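Local coordinates for protein H127A/Y244A mutant of alginate lyase AlyC3 in complex with dimannuronate (Psychromonas sp., PDB 7C8F) that probably cleaves alginate by beta-elimination as a PL7-family lyase, and here, as an engineered double mutant, holds dimannuronate in its pocket, at residues Q213-V218 with L223-I228. Residues are numbered along the deposited sequence; the frame is centred on the assembly and turned at random.
Sequences QLIIDV and LVEHDI
Leu214 with His226 and Ile216 with Val224 are the two hydrogen-bonded pairs of an antiparallel beta hairpin, and their backbones carry most of the polar contact. Leu214 N gives a nearly straight bond to His226 O (2.9 Å, 169° at the hydrogen), and His226 N answers to Leu214 O. Ile216 N likewise reaches Val224 O at 2.9 Å. Ile216 O is gripped twice, by Val224 N and by Leu223 N, because Leu223 and Val224 face one residue: a classic beta bulge. A short CA-H...O contact from Ile215 CA to Val224 O (3.2 Å) adds to the ladder. One polar side-chain bond lies on the face of Ile215 and Glu225: Glu225 CG stands anti to the backbone N (chi1 -173°), both chains extend beyond CG to run side by side, and Gln213 NE2 meets the anti lone pair of Glu225 OE2 at 3.3 Å. This bond is long and bent (138°), with amide and carboxylate planes nearly perpendicular. An alanine in place of Gln213 is likely to leave Glu225 OE2 without this amide donor and its carboxylate freer to swing. Apolar contacts fill the other face. Ile216 CB lies 3.8 Å from Val224 CB, the two side chains pointing the same way; the Val218 and Leu223 side chains cross obliquely, Val218 CG2 touching Leu223 CD1. Beyond the strand end, Ile228 CG2 rests on Leu214 CB at 3.9 Å. This face packs on strands 157-163 and 189-196 of the jelly-roll's second sheet. On it, His226 NE2 is hydrogen-bonded with Tyr230 OH. The hairpin is therefore two-sided, Leu214, Ile216 and Val224 buried between the sheets and Gln213, Ile215 and Glu225 on the outer side, while the more regular backbone bonds probably fix the register.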
ATOM      1  N   GLN B 213      11.400   3.733  10.638  1.00 12.55           N
ATOM      2  CA  GLN B 213      12.770   4.160  10.391  1.00 13.44           C
ATOM      3  C   GLN B 213      13.598   3.025   9.821  1.00 12.58           C
ATOM      4  O   GLN B 213      13.423   1.852  10.179  1.00 13.52           O
ATOM      5  CB  GLN B 213      13.484   4.627  11.672  1.00 16.55           C
ATOM      6  CG  GLN B 213      12.893   5.871  12.285  1.00 21.80           C
ATOM      7  CD  GLN B 213      13.744   6.401  13.426  1.00 29.88           C
ATOM      8  OE1 GLN B 213      14.016   5.691  14.392  1.00 39.31           O
ATOM      9  NE2 GLN B 213      14.176   7.651  13.311  1.00 37.51           N
ATOM     10  N   LEU B 214      14.520   3.404   8.948  1.00 12.48           N
ATOM     11  CA  LEU B 214      15.595   2.547   8.480  1.00 13.34           C
ATOM     12  C   LEU B 214      16.896   3.154   8.988  1.00 13.70           C
ATOM     13  O   LEU B 214      17.253   4.279   8.613  1.00 14.97           O
ATOM     14  CB  LEU B 214      15.593   2.478   6.950  1.00 13.78           C
ATOM     15  CG  LEU B 214      16.803   1.787   6.311  1.00 14.72           C
ATOM     16  CD1 LEU B 214      16.814   0.326   6.695  1.00 17.56           C
ATOM     17  CD2 LEU B 214      16.731   1.916   4.803  1.00 15.39           C
ATOM     18  N   ILE B 215      17.587   2.427   9.856  1.00 13.48           N
ATOM     19  CA  ILE B 215      18.812   2.903  10.488  1.00 14.71           C
ATOM     20  C   ILE B 215      19.954   2.018  10.023  1.00 13.54           C
ATOM     21  O   ILE B 215      19.831   0.787  10.028  1.00 14.42           O
ATOM     22  CB  ILE B 215      18.685   2.873  12.021  1.00 17.27           C
ATOM     23  CG1 ILE B 215      17.571   3.821  12.466  1.00 22.08           C
ATOM     24  CG2 ILE B 215      20.021   3.246  12.675  1.00 20.12           C
ATOM     25  CD1 ILE B 215      17.322   3.818  13.950  1.00 26.36           C
ATOM     26  N   ILE B 216      21.063   2.635   9.610  1.00 14.12           N
ATOM     27  CA  ILE B 216      22.269   1.893   9.247  1.00 13.22           C
ATOM     28  C   ILE B 216      23.451   2.480  10.001  1.00 14.35           C
ATOM     29  O   ILE B 216      23.731   3.684   9.885  1.00 14.98           O
ATOM     30  CB  ILE B 216      22.546   1.908   7.732  1.00 14.89           C
ATOM     31  CG1 ILE B 216      21.308   1.433   6.970  1.00 15.45           C
ATOM     32  CG2 ILE B 216      23.751   1.027   7.395  1.00 17.04           C
ATOM     33  CD1 ILE B 216      21.473   1.453   5.478  1.00 19.32           C
ATOM     34  N   ASP B 217      24.147   1.631  10.750  1.00 14.25           N
ATOM     35  CA  ASP B 217      25.428   1.967  11.368  1.00 14.11           C
ATOM     36  C   ASP B 217      26.539   1.235  10.628  1.00 15.96           C
ATOM     37  O   ASP B 217      26.390   0.062  10.268  1.00 16.14           O
ATOM     38  CB  ASP B 217      25.483   1.530  12.835  1.00 19.96           C
ATOM     39  CG  ASP B 217      24.375   2.130  13.675  1.00 25.82           C
ATOM     40  OD1 ASP B 217      23.980   3.286  13.427  1.00 25.57           O
ATOM     41  OD2 ASP B 217      23.892   1.433  14.594  1.00 67.71           O
ATOM     42  N   VAL B 218      27.661   1.923  10.414  1.00 14.85           N
ATOM     43  CA  VAL B 218      28.819   1.360   9.736  1.00 14.33           C
ATOM     44  C   VAL B 218      30.009   1.522  10.669  1.00 15.78           C
ATOM     45  O   VAL B 218      30.315   2.640  11.104  1.00 17.82           O
ATOM     46  CB  VAL B 218      29.065   2.041   8.381  1.00 15.17           C
ATOM     47  CG1 VAL B 218      30.267   1.432   7.665  1.00 17.11           C
ATOM     48  CG2 VAL B 218      27.793   1.957   7.514  1.00 17.58           C
ATOM     49  N   LEU B 223      25.178   6.245  10.212  1.00 16.69           N
ATOM     50  CA  LEU B 223      25.260   7.005   8.973  1.00 15.80           C
ATOM     51  C   LEU B 223      23.921   7.249   8.307  1.00 19.93           C
ATOM     52  O   LEU B 223      23.801   8.206   7.548  1.00 21.72           O
ATOM     53  CB  LEU B 223      26.178   6.317   7.959  1.00 18.57           C
ATOM     54  CG  LEU B 223      27.679   6.322   8.256  1.00 20.38           C
ATOM     55  CD1 LEU B 223      28.457   5.654   7.133  1.00 19.18           C
ATOM     56  CD2 LEU B 223      28.162   7.755   8.456  1.00 35.75           C
ATOM     57  N   VAL B 224      22.926   6.400   8.536  1.00 15.46           N
ATOM     58  CA  VAL B 224      21.621   6.538   7.895  1.00 14.81           C
ATOM     59  C   VAL B 224      20.547   6.455   8.967  1.00 13.50           C
ATOM     60  O   VAL B 224      20.528   5.502   9.756  1.00 14.15           O
ATOM     61  CB  VAL B 224      21.387   5.436   6.842  1.00 17.65           C
ATOM     62  CG1 VAL B 224      20.016   5.609   6.180  1.00 18.42           C
ATOM     63  CG2 VAL B 224      22.489   5.450   5.799  1.00 20.61           C
ATOM     64  N   GLU B 225      19.637   7.427   8.974  1.00 14.12           N
ATOM     65  CA  GLU B 225      18.443   7.404   9.827  1.00 14.55           C
ATOM     66  C   GLU B 225      17.328   7.963   8.952  1.00 15.75           C
ATOM     67  O   GLU B 225      17.085   9.176   8.916  1.00 18.28           O
ATOM     68  CB  GLU B 225      18.654   8.224  11.090  1.00 21.61           C
ATOM     69  CG  GLU B 225      17.527   8.110  12.098  1.00 24.02           C
ATOM     70  CD  GLU B 225      17.919   8.655  13.461  1.00 68.82           C
ATOM     71  OE1 GLU B 225      19.133   8.818  13.716  1.00 43.69           O
ATOM     72  OE2 GLU B 225      17.012   8.919  14.278  1.00 81.87           O
ATOM     73  N   HIS B 226      16.671   7.069   8.219  1.00 16.29           N
ATOM     74  CA  HIS B 226      15.808   7.440   7.107  1.00 14.47           C
ATOM     75  C   HIS B 226      14.355   7.124   7.451  1.00 14.21           C
ATOM     76  O   HIS B 226      14.033   5.997   7.847  1.00 15.40           O
ATOM     77  CB  HIS B 226      16.243   6.674   5.864  1.00 15.67           C
ATOM     78  CG  HIS B 226      15.448   7.006   4.644  1.00 18.99           C
ATOM     79  ND1 HIS B 226      15.511   8.240   4.032  1.00 35.68           N
ATOM     80  CD2 HIS B 226      14.556   6.279   3.932  1.00 16.34           C
ATOM     81  CE1 HIS B 226      14.706   8.250   2.986  1.00 42.96           C
ATOM     82  NE2 HIS B 226      14.120   7.069   2.899  1.00 19.46           N
ATOM     83  N   ASP B 227      13.478   8.117   7.308  1.00 15.69           N
ATOM     84  CA  ASP B 227      12.048   7.943   7.567  1.00 15.97           C
ATOM     85  C   ASP B 227      11.446   7.088   6.455  1.00 15.95           C
ATOM     86  O   ASP B 227      11.599   7.406   5.273  1.00 16.74           O
ATOM     87  CB  ASP B 227      11.397   9.334   7.611  1.00 16.51           C
ATOM     88  CG  ASP B 227       9.885   9.314   7.878  1.00 32.79           C
ATOM     89  OD1 ASP B 227       9.246   8.254   7.823  1.00 25.20           O
ATOM     90  OD2 ASP B 227       9.318  10.406   8.120  1.00 40.59           O
ATOM     91  N   ILE B 228      10.784   5.979   6.831  1.00 12.63           N
ATOM     92  CA  ILE B 228      10.171   5.078   5.854  1.00 12.42           C
ATOM     93  C   ILE B 228       8.663   4.960   6.060  1.00 13.66           C
ATOM     94  O   ILE B 228       8.075   3.908   5.791  1.00 13.05           O
ATOM     95  CB  ILE B 228      10.851   3.693   5.862  1.00 12.91           C
ATOM     96  CG1 ILE B 228      10.849   3.072   7.266  1.00 12.80           C
ATOM     97  CG2 ILE B 228      12.276   3.806   5.343  1.00 14.13           C
ATOM     98  CD1 ILE B 228      11.196   1.582   7.290  1.00 13.41           C
TER